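Local coordinates for pollen-specific leucine-rich repeat extensin-like protein 1 (Arabidopsis thaliana, PDB 6TME) that probably works in the pollen cell wall, where its leucine-rich repeat domain binds a partner protein and its extensin-like part is thought to anchor it, at residues A[60-65]-A[101-106]; A[95-100]-A[116-121]; A[155-160]-A[174-179]; A[315-320]-A[339-344]. One frame throughout, in Å; residues are numbered along the deposited sequence.

Contact 1 (A[60-65]-A[101-106]); sequences SDPFNT and HADIFG. Unlike the reference sequence in segment 101-106: Phe105 (reference Ala). With SO4 (sulfate ion), chain L.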
# COMPACT_ATOMS: atom_id res chain seq x y z
N SER A 60 -3.80 -4.14 -27.75
CA SER A 60 -2.39 -4.34 -28.01
C SER A 60 -1.81 -5.27 -26.96
O SER A 60 -1.99 -5.05 -25.76
CB SER A 60 -1.64 -3.00 -28.01
OG SER A 60 -0.31 -3.20 -27.63
N ASP A 61 -1.13 -6.31 -27.42
CA ASP A 61 -0.57 -7.34 -26.56
C ASP A 61 0.88 -7.51 -26.99
O ASP A 61 1.20 -8.38 -27.81
CB ASP A 61 -1.36 -8.64 -26.69
CG ASP A 61 -0.83 -9.75 -25.81
OD1 ASP A 61 0.13 -9.51 -25.04
OD2 ASP A 61 -1.39 -10.86 -25.89
N PRO A 62 1.79 -6.70 -26.46
CA PRO A 62 3.15 -6.66 -27.02
C PRO A 62 3.90 -7.98 -26.95
O PRO A 62 4.65 -8.29 -27.88
CB PRO A 62 3.84 -5.56 -26.19
CG PRO A 62 2.69 -4.71 -25.65
CD PRO A 62 1.60 -5.71 -25.38
N PHE A 63 3.75 -8.76 -25.88
CA PHE A 63 4.47 -10.03 -25.79
C PHE A 63 3.66 -11.21 -26.31
O PHE A 63 3.99 -12.36 -26.00
CB PHE A 63 4.92 -10.29 -24.36
CG PHE A 63 5.76 -9.19 -23.77
CD1 PHE A 63 7.08 -9.04 -24.14
CD2 PHE A 63 5.21 -8.31 -22.84
CE1 PHE A 63 7.85 -8.02 -23.60
CE2 PHE A 63 5.97 -7.28 -22.30
CZ PHE A 63 7.29 -7.14 -22.68
N ASN A 64 2.59 -10.95 -27.07
CA ASN A 64 1.72 -11.99 -27.62
C ASN A 64 1.30 -12.98 -26.54
O ASN A 64 1.22 -14.19 -26.76
CB ASN A 64 2.41 -12.70 -28.80
CG ASN A 64 2.82 -11.73 -29.89
OD1 ASN A 64 3.98 -11.69 -30.31
ND2 ASN A 64 1.87 -10.94 -30.35
N THR A 65 1.01 -12.43 -25.36
CA THR A 65 0.66 -13.25 -24.20
C THR A 65 -0.58 -14.10 -24.44
O THR A 65 -0.66 -15.23 -23.96
CB THR A 65 0.50 -12.33 -22.99
OG1 THR A 65 1.79 -11.84 -22.59
CG2 THR A 65 -0.18 -13.06 -21.80
N HIS A 101 3.01 -7.81 -15.74
CA HIS A 101 4.04 -7.31 -16.65
C HIS A 101 3.79 -7.62 -18.11
O HIS A 101 4.72 -7.51 -18.92
CB HIS A 101 5.42 -7.83 -16.25
CG HIS A 101 5.85 -7.39 -14.90
ND1 HIS A 101 5.74 -8.19 -13.78
CD2 HIS A 101 6.35 -6.20 -14.46
CE1 HIS A 101 6.19 -7.53 -12.72
NE2 HIS A 101 6.56 -6.33 -13.11
N ALA A 102 2.57 -8.03 -18.50
CA ALA A 102 2.31 -8.27 -19.92
C ALA A 102 2.06 -6.99 -20.72
O ALA A 102 2.02 -7.05 -21.95
CB ALA A 102 1.14 -9.24 -20.10
N ASP A 103 1.92 -5.83 -20.07
CA ASP A 103 1.81 -4.54 -20.76
C ASP A 103 0.64 -4.50 -21.76
O ASP A 103 0.70 -3.80 -22.78
CB ASP A 103 3.12 -4.19 -21.46
CG ASP A 103 3.21 -2.73 -21.86
OD1 ASP A 103 2.80 -1.86 -21.06
OD2 ASP A 103 3.68 -2.44 -22.98
N ILE A 104 -0.46 -5.19 -21.45
CA ILE A 104 -1.60 -5.31 -22.35
C ILE A 104 -2.48 -4.06 -22.25
O ILE A 104 -2.95 -3.70 -21.17
CB ILE A 104 -2.42 -6.57 -22.02
CG1 ILE A 104 -1.57 -7.83 -22.24
CG2 ILE A 104 -3.68 -6.65 -22.86
CD1 ILE A 104 -2.16 -9.06 -21.56
N PHE A 105 -2.73 -3.41 -23.39
CA PHE A 105 -3.71 -2.33 -23.45
C PHE A 105 -5.07 -2.94 -23.80
O PHE A 105 -5.26 -3.46 -24.90
CB PHE A 105 -3.30 -1.26 -24.46
CG PHE A 105 -4.39 -0.22 -24.76
CD1 PHE A 105 -5.27 0.21 -23.76
CD2 PHE A 105 -4.53 0.30 -26.05
CE1 PHE A 105 -6.27 1.15 -24.05
CE2 PHE A 105 -5.53 1.25 -26.35
CZ PHE A 105 -6.39 1.68 -25.34
N GLY A 106 -5.99 -2.88 -22.86
CA GLY A 106 -7.38 -3.23 -23.11
C GLY A 106 -8.22 -2.68 -21.98
O GLY A 106 -7.89 -1.67 -21.37
S SO4 L . 1.00 -4.66 -30.78
O1 SO4 L . 1.61 -4.92 -32.08
O2 SO4 L . 0.38 -3.33 -30.80
O3 SO4 L . 2.04 -4.72 -29.75
O4 SO4 L . -0.03 -5.67 -30.52
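Asp61 and Ile104 run side by side with their side chains pointing the same way. From CB, which sits 4.5 Å from Ile104 CG1, the Asp61 chain turns with CG anti to the backbone N (chi1 -179°), and CG approaches the same methylene to 4.1 Å. At the tip OD1 touches Ile104 CG1 at 3.7 Å and also accepts the backbone N-H of Thr65 from the syn side, 31° out of the carboxylate plane; OD2 takes the N-H of Ala66. The carboxylate thus holds the two amides that follow the type I turn of residues 61 to 64. These residues lie in the N-terminal cap of the leucine-rich repeat domain, in the loop after helix 43-56, and meet the chain leading into strand 105-106. The join is a single antiparallel hydrogen-bonded pair: Ser60 N gives to Phe105 O at 3.3 Å, and Phe105 N gives to Ser60 O at 3.0 Å. An alanine at Asp61 would probably leave the amides of Thr65 and Ala66 without their acceptor and the turn less firmly fixed. Next along, the Pro62 ring crosses Asp103 at about a right angle, its CD 3.3 Å from Asp103 O. Phe63 brings the edge of its ring to Ala102 O, with CD2 3.5 Å away. Ser60 OG has its main partner in Arg127 NH2, which also binds Asp103 O; Ser60 OG and Asp61 N each bond weakly to a sulfate.

Contact 2 (A[95-100]-A[116-121]); sequences AGIDLN and TDVALF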
# COMPACT_ATOMS: atom_id res chain seq x y z
N ALA A 95 -8.97 -20.76 -11.19
CA ALA A 95 -8.84 -20.22 -9.85
C ALA A 95 -7.97 -18.98 -9.81
O ALA A 95 -8.00 -18.25 -8.80
CB ALA A 95 -8.24 -21.27 -8.89
N GLY A 96 -7.22 -18.73 -10.87
CA GLY A 96 -6.26 -17.65 -10.85
C GLY A 96 -6.01 -17.08 -12.23
O GLY A 96 -6.05 -17.79 -13.24
N ILE A 97 -5.78 -15.78 -12.26
CA ILE A 97 -5.36 -15.06 -13.44
C ILE A 97 -4.11 -14.30 -13.05
O ILE A 97 -4.08 -13.67 -11.99
CB ILE A 97 -6.46 -14.12 -13.93
CG1 ILE A 97 -7.71 -14.92 -14.30
CG2 ILE A 97 -5.93 -13.23 -15.04
CD1 ILE A 97 -7.60 -15.64 -15.62
N ASP A 98 -3.06 -14.41 -13.85
CA ASP A 98 -1.82 -13.70 -13.56
C ASP A 98 -1.20 -13.30 -14.89
O ASP A 98 -0.60 -14.14 -15.56
CB ASP A 98 -0.86 -14.52 -12.72
CG ASP A 98 0.31 -13.69 -12.19
OD1 ASP A 98 0.65 -12.63 -12.80
OD2 ASP A 98 0.89 -14.08 -11.15
N LEU A 99 -1.33 -12.01 -15.22
CA LEU A 99 -0.75 -11.38 -16.40
C LEU A 99 0.26 -10.29 -16.01
O LEU A 99 0.49 -9.36 -16.79
CB LEU A 99 -1.87 -10.79 -17.27
CG LEU A 99 -2.92 -11.80 -17.74
CD1 LEU A 99 -4.15 -11.13 -18.42
CD2 LEU A 99 -2.27 -12.83 -18.68
N ASN A 100 0.86 -10.39 -14.82
CA ASN A 100 1.81 -9.39 -14.36
C ASN A 100 2.85 -9.10 -15.43
O ASN A 100 3.45 -10.02 -15.99
CB ASN A 100 2.51 -9.83 -13.07
CG ASN A 100 1.66 -9.62 -11.85
OD1 ASN A 100 0.59 -9.01 -11.92
ND2 ASN A 100 2.12 -10.14 -10.73
N THR A 116 -16.26 -17.27 -11.83
CA THR A 116 -16.74 -17.23 -10.45
C THR A 116 -15.86 -18.02 -9.49
O THR A 116 -16.08 -17.93 -8.27
CB THR A 116 -18.18 -17.77 -10.33
OG1 THR A 116 -18.26 -19.05 -10.94
CG2 THR A 116 -19.19 -16.81 -11.00
N ASP A 117 -14.88 -18.77 -9.97
CA ASP A 117 -13.99 -19.48 -9.07
C ASP A 117 -12.67 -18.75 -8.83
O ASP A 117 -11.84 -19.26 -8.08
CB ASP A 117 -13.72 -20.89 -9.62
CG ASP A 117 -15.01 -21.70 -9.81
OD1 ASP A 117 -15.79 -21.77 -8.83
OD2 ASP A 117 -15.26 -22.20 -10.94
N VAL A 118 -12.46 -17.60 -9.46
CA VAL A 118 -11.17 -16.93 -9.35
C VAL A 118 -11.01 -16.34 -7.96
O VAL A 118 -11.90 -15.66 -7.44
CB VAL A 118 -11.03 -15.86 -10.44
CG1 VAL A 118 -9.90 -14.93 -10.10
CG2 VAL A 118 -10.77 -16.51 -11.77
N ALA A 119 -9.88 -16.63 -7.33
CA ALA A 119 -9.50 -16.03 -6.07
C ALA A 119 -8.24 -15.21 -6.17
O ALA A 119 -7.95 -14.41 -5.27
CB ALA A 119 -9.30 -17.12 -5.00
N LEU A 120 -7.49 -15.37 -7.25
CA LEU A 120 -6.24 -14.66 -7.44
C LEU A 120 -6.32 -13.92 -8.76
O LEU A 120 -6.61 -14.53 -9.80
CB LEU A 120 -5.07 -15.64 -7.41
CG LEU A 120 -3.64 -15.14 -7.57
CD1 LEU A 120 -2.81 -16.15 -6.81
CD2 LEU A 120 -3.21 -15.08 -9.06
N PHE A 121 -6.09 -12.61 -8.72
CA PHE A 121 -6.15 -11.80 -9.93
C PHE A 121 -4.98 -10.81 -9.90
O PHE A 121 -5.01 -9.81 -9.17
CB PHE A 121 -7.50 -11.10 -10.02
CG PHE A 121 -7.74 -10.41 -11.33
CD1 PHE A 121 -8.27 -11.11 -12.42
CD2 PHE A 121 -7.45 -9.07 -11.48
CE1 PHE A 121 -8.50 -10.48 -13.63
CE2 PHE A 121 -7.70 -8.42 -12.68
CZ PHE A 121 -8.21 -9.14 -13.77
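Ala95 O receives two backbone N-H groups from the 116-121 segment. The bond from Ala119 is short and nearly straight (2.9 Å between Ala119 N and Ala95 O, 168° at the hydrogen), while that from Leu120 is weak. One step on, Ile97 N gives to Leu120 O at 2.9 Å, and the parallel pairing continues with Gly96 beside Leu120 and Ile97 beside Phe121. The side chains divide between two faces. Ile97 and Phe121 point the same way and lie side by side: Phe121 CD1 is 3.8 Å from Ile97 CB, and CE1 is 4.0 Å from Ile97 CG2. Phe121 CG stands anti to its backbone N (chi1 -171°), and the ring goes on to meet Phe145 with the planes at about 15°. An alanine at Phe121 would probably open a gap beside Ile97 and deprive Phe145 of its ring partner. On the other face Leu120 CD2 reaches Ile97 O at 3.4 Å, passing Gly96, which has no side chain to stand in its way. Further out, a classic beta bulge places Ala95 and Gly96 both against Phe81, and Leu51 and Trp54 of helix 43-56 pack on Ile97. Where the strand ends, Asp98 OD1 accepts Asn100 N at 3.0 Å in an Asx turn, and Asp98 OD2 bonds to the backbone of a chain of another protein, which also packs on Leu120. Parallel strands with apolar side chains turned to the core are typical of the concave sheet of a leucine-rich repeat solenoid, the surface that here meets the other protein.

Contact 3 (A[155-160]-A[174-179]); sequences PFPTVA and NDFEGK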
# COMPACT_ATOMS: atom_id res chain seq x y z
N PRO A 155 -13.77 6.84 -9.77
CA PRO A 155 -13.98 6.62 -8.33
C PRO A 155 -13.40 5.30 -7.83
O PRO A 155 -13.22 4.34 -8.58
CB PRO A 155 -15.51 6.63 -8.20
CG PRO A 155 -15.99 7.36 -9.44
CD PRO A 155 -15.03 6.96 -10.51
N PHE A 156 -13.13 5.27 -6.52
CA PHE A 156 -12.61 4.08 -5.89
C PHE A 156 -13.39 2.85 -6.36
O PHE A 156 -14.62 2.90 -6.42
CB PHE A 156 -12.69 4.22 -4.37
CG PHE A 156 -12.16 3.05 -3.61
CD1 PHE A 156 -12.93 1.92 -3.39
CD2 PHE A 156 -10.86 3.06 -3.13
CE1 PHE A 156 -12.42 0.83 -2.69
CE2 PHE A 156 -10.35 1.98 -2.43
CZ PHE A 156 -11.13 0.85 -2.22
N PRO A 157 -12.71 1.73 -6.71
CA PRO A 157 -13.44 0.54 -7.21
C PRO A 157 -14.22 -0.17 -6.12
O PRO A 157 -13.73 -1.14 -5.53
CB PRO A 157 -12.32 -0.36 -7.76
CG PRO A 157 -11.11 0.01 -6.90
CD PRO A 157 -11.25 1.51 -6.69
N THR A 158 -15.43 0.31 -5.85
CA THR A 158 -16.16 -0.17 -4.68
C THR A 158 -16.63 -1.62 -4.81
O THR A 158 -17.02 -2.21 -3.80
CB THR A 158 -17.34 0.78 -4.40
OG1 THR A 158 -18.05 1.07 -5.61
CG2 THR A 158 -16.82 2.09 -3.81
N VAL A 159 -16.59 -2.22 -6.01
CA VAL A 159 -16.85 -3.65 -6.14
C VAL A 159 -15.95 -4.46 -5.20
O VAL A 159 -16.34 -5.54 -4.73
CB VAL A 159 -16.68 -4.10 -7.61
CG1 VAL A 159 -15.23 -3.94 -8.06
CG2 VAL A 159 -17.14 -5.56 -7.78
N ALA A 160 -14.76 -3.93 -4.87
CA ALA A 160 -13.88 -4.62 -3.94
C ALA A 160 -14.52 -4.77 -2.56
O ALA A 160 -14.18 -5.71 -1.83
CB ALA A 160 -12.55 -3.88 -3.81
N ASN A 174 -2.60 4.13 -10.40
CA ASN A 174 -3.64 4.26 -11.39
C ASN A 174 -4.07 5.72 -11.35
O ASN A 174 -3.31 6.60 -10.94
CB ASN A 174 -4.79 3.28 -11.12
CG ASN A 174 -4.45 1.87 -11.54
OD1 ASN A 174 -4.41 1.57 -12.73
ND2 ASN A 174 -4.25 0.99 -10.56
N ASP A 175 -5.29 6.00 -11.79
CA ASP A 175 -5.87 7.33 -11.74
C ASP A 175 -7.21 7.29 -11.03
O ASP A 175 -8.18 7.92 -11.46
CB ASP A 175 -6.00 7.91 -13.15
CG ASP A 175 -6.33 9.40 -13.14
OD1 ASP A 175 -6.14 10.06 -12.10
OD2 ASP A 175 -6.83 9.92 -14.16
N PHE A 176 -7.30 6.52 -9.95
CA PHE A 176 -8.46 6.61 -9.08
C PHE A 176 -8.46 7.95 -8.34
O PHE A 176 -7.40 8.54 -8.06
CB PHE A 176 -8.48 5.44 -8.09
CG PHE A 176 -8.67 4.10 -8.75
CD1 PHE A 176 -9.88 3.78 -9.38
CD2 PHE A 176 -7.65 3.15 -8.75
CE1 PHE A 176 -10.05 2.56 -9.99
CE2 PHE A 176 -7.82 1.93 -9.37
CZ PHE A 176 -9.02 1.62 -9.98
N GLU A 177 -9.65 8.45 -8.02
CA GLU A 177 -9.74 9.81 -7.49
C GLU A 177 -11.00 9.94 -6.64
O GLU A 177 -11.81 9.02 -6.54
CB GLU A 177 -9.72 10.82 -8.62
CG GLU A 177 -10.84 10.62 -9.61
CD GLU A 177 -12.11 11.34 -9.19
OE1 GLU A 177 -12.02 12.57 -8.91
OE2 GLU A 177 -13.18 10.68 -9.13
N GLY A 178 -11.17 11.13 -6.05
CA GLY A 178 -12.31 11.36 -5.18
C GLY A 178 -12.05 10.87 -3.76
O GLY A 178 -10.92 10.60 -3.35
N LYS A 179 -13.15 10.76 -3.01
CA LYS A 179 -13.07 10.38 -1.61
C LYS A 179 -12.76 8.89 -1.48
O LYS A 179 -13.06 8.08 -2.37
CB LYS A 179 -14.39 10.67 -0.89
CG LYS A 179 -14.83 12.13 -0.93
CD LYS A 179 -16.22 12.31 -0.32
CE LYS A 179 -16.54 13.79 -0.12
NZ LYS A 179 -17.85 14.01 0.56
O HOH W 1 -13.56 7.98 -5.02
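Pro157 sets its CD over one face of the Phe176 ring, the two side chains crossing at about a right angle. The pair joins consecutive turns of a leucine-rich repeat solenoid: residues 154-157 read Gly-Pro-Phe-Pro and residues 178-181 Gly-Lys-Leu-Pro, both variants of the Gly-x-Ile-Pro signature of plant repeats. Pro157 CD stands 3.8 Å from the ring centroid, only 18° off the normal, which makes it a CH-pi contact. Its closest carbon there is Phe176 CE1 at 3.7 Å. Phe176 CG is anti to the carbonyl carbon (chi1 -65°), and the ring beyond it also brings CD1 to within 3.5 Å of Pro155 O, obliquely. The same Pro157 CD lies 3.5 Å above the plane of the Phe156 ring, so one methylene touches the faces of two phenyl rings. Phe156 turns away from strand 175-178 and enters the core among Leu169, Leu180 and Ile184. Phe156 N lies 4.0 Å from Glu177 O, and a water links the two segments. It accepts from Phe156 N at 3.1 Å and donates to Glu177 O, at a distance short enough to be doubtful, and to Lys179 O, 2.7 Å from the water oxygen.

Contact 4 (A[315-320]-A[339-344]); sequences YNFFNG and SNCLQN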
# COMPACT_ATOMS: atom_id res chain seq x y z
N TYR A 315 14.24 19.30 6.68
CA TYR A 315 13.26 20.24 6.13
C TYR A 315 12.04 20.37 7.04
O TYR A 315 10.90 20.06 6.67
CB TYR A 315 12.83 19.84 4.72
CG TYR A 315 13.98 19.89 3.80
CD1 TYR A 315 14.34 21.09 3.18
CD2 TYR A 315 14.77 18.77 3.58
CE1 TYR A 315 15.43 21.16 2.35
CE2 TYR A 315 15.87 18.83 2.75
CZ TYR A 315 16.20 20.03 2.14
OH TYR A 315 17.28 20.11 1.32
N ASN A 316 12.32 20.86 8.25
CA ASN A 316 11.30 21.21 9.24
C ASN A 316 11.75 22.50 9.92
O ASN A 316 12.59 23.25 9.39
CB ASN A 316 11.08 20.03 10.19
CG ASN A 316 10.24 18.93 9.55
OD1 ASN A 316 9.06 19.14 9.29
ND2 ASN A 316 10.85 17.79 9.24
N PHE A 317 11.22 22.79 11.10
CA PHE A 317 11.72 23.94 11.87
C PHE A 317 12.10 23.53 13.28
O PHE A 317 11.78 24.23 14.25
CB PHE A 317 10.69 25.07 11.92
CG PHE A 317 10.24 25.55 10.58
CD1 PHE A 317 10.81 26.65 9.99
CD2 PHE A 317 9.22 24.89 9.91
CE1 PHE A 317 10.39 27.10 8.77
CE2 PHE A 317 8.78 25.34 8.68
CZ PHE A 317 9.38 26.46 8.11
N PHE A 318 12.77 22.39 13.44
CA PHE A 318 13.27 22.02 14.76
C PHE A 318 14.37 23.01 15.18
O PHE A 318 15.24 23.38 14.38
CB PHE A 318 13.79 20.59 14.74
CG PHE A 318 12.73 19.54 14.42
CD1 PHE A 318 11.72 19.25 15.35
CD2 PHE A 318 12.74 18.85 13.22
CE1 PHE A 318 10.75 18.28 15.06
CE2 PHE A 318 11.77 17.91 12.92
CZ PHE A 318 10.77 17.61 13.84
N ASN A 319 14.30 23.48 16.42
CA ASN A 319 15.29 24.40 16.95
C ASN A 319 16.17 23.78 18.02
O ASN A 319 17.02 24.47 18.58
CB ASN A 319 14.62 25.68 17.49
CG ASN A 319 13.70 25.43 18.69
OD1 ASN A 319 13.44 24.29 19.08
ND2 ASN A 319 13.22 26.51 19.29
N GLY A 320 16.01 22.49 18.31
CA GLY A 320 16.91 21.78 19.21
C GLY A 320 16.90 20.30 18.91
O GLY A 320 15.90 19.75 18.42
N SER A 339 18.34 21.44 6.93
CA SER A 339 17.32 22.45 6.75
C SER A 339 16.32 22.45 7.90
O SER A 339 15.11 22.35 7.70
CB SER A 339 16.59 22.30 5.42
OG SER A 339 15.82 23.46 5.16
N ASN A 340 16.85 22.55 9.10
CA ASN A 340 16.00 22.86 10.23
C ASN A 340 16.43 24.22 10.79
O ASN A 340 16.94 25.06 10.05
CB ASN A 340 16.10 21.74 11.27
CG ASN A 340 15.08 20.63 11.01
OD1 ASN A 340 13.88 20.81 11.18
ND2 ASN A 340 15.57 19.49 10.55
N CYS A 341 16.24 24.43 12.09
CA CYS A 341 16.67 25.66 12.73
C CYS A 341 17.63 25.37 13.87
O CYS A 341 17.41 25.82 15.00
CB CYS A 341 15.44 26.41 13.28
SG CYS A 341 14.25 26.84 12.02
N LEU A 342 18.67 24.58 13.62
CA LEU A 342 19.55 24.13 14.68
C LEU A 342 20.85 24.92 14.66
O LEU A 342 21.50 25.01 13.61
CB LEU A 342 19.84 22.64 14.55
CG LEU A 342 18.61 21.77 14.40
CD1 LEU A 342 19.01 20.45 13.73
CD2 LEU A 342 17.96 21.53 15.76
N GLN A 343 21.24 25.46 15.81
CA GLN A 343 22.55 26.08 15.93
C GLN A 343 23.64 25.02 15.82
O GLN A 343 23.46 23.87 16.23
CB GLN A 343 22.68 26.83 17.25
CG GLN A 343 21.79 28.07 17.38
CD GLN A 343 20.67 27.85 18.37
OE1 GLN A 343 20.92 27.49 19.52
NE2 GLN A 343 19.43 28.02 17.92
N ASN A 344 24.77 25.41 15.23
CA ASN A 344 25.97 24.58 15.20
C ASN A 344 25.73 23.26 14.48
O ASN A 344 26.14 22.18 14.94
CB ASN A 344 26.51 24.34 16.61
CG ASN A 344 27.43 25.44 17.05
OD1 ASN A 344 27.76 26.34 16.27
ND2 ASN A 344 27.89 25.37 18.30
O HOH W 2 19.63 24.24 18.31
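The buried asparagine of a leucine-rich repeat, which ties its own turn to the one before, appears here as Asn340 in the last turn of the solenoid, next to the C-terminal cap. Its OD1 accepts from Phe318 N at 3.0 Å, with 160° at the hydrogen and the donor tilted 32° from the carbonyl plane, while its ND2 gives to Phe313 O. With both ends of the amide held, its rotation is fixed. The group lies alongside Phe318, pointing the same way, with ring and amide planes 48° apart and ND2 in the ring plane at the edge. Backbone bonds flank it: Asn316 N gives to Ser339 O, and Cys341 N to Phe318 O at 2.7 Å. Ser339 CB stands over the face of the Tyr315 ring, 3.7 Å from its centroid, a CH-pi contact. Cys341 SG meets the edge of the Phe317 ring, 4.0 Å from CD1, in a sulfur-aromatic contact. Leu342 CD2 packs on the backbone of the other segment, 3.4 Å from Gly320 N. The carbonyl oxygens Asn316 O and Ser339 O, 3.2 Å apart, are both bound by Lys349 NZ, whose charge probably eases their repulsion, and Lys349 also makes a cation-pi contact with Phe317. Helix 351-358 closes this end: its Cys354 forms the disulfide with Cys341, and Val357 and Val358 pack on Phe317 and Cys341, while strand 317-321 pairs with strand 297-298 on the preceding turn.

Contacts 1 and 2 adjoin at the N-terminal end of the solenoid: their centres are about 17 Å apart, and Thr65 CG2 of contact 1 packs on Leu99 CD2 of contact 2 at 3.8 Å. Their segments alternate along the chain, and strands 92-98, 105-106 and 120-122 follow one another. Contact 3 lies further along, about 21 Å between centres from contact 2 and about 39 Å from contact 4. Contact 4, at the C-terminal end, is about 51 Å between centres from contact 2, on the opposite side of the chain's centre. The other protein chain reaches seven residues of contact 2 and, in contact 1, His101; it touches neither segment of contacts 3 and 4.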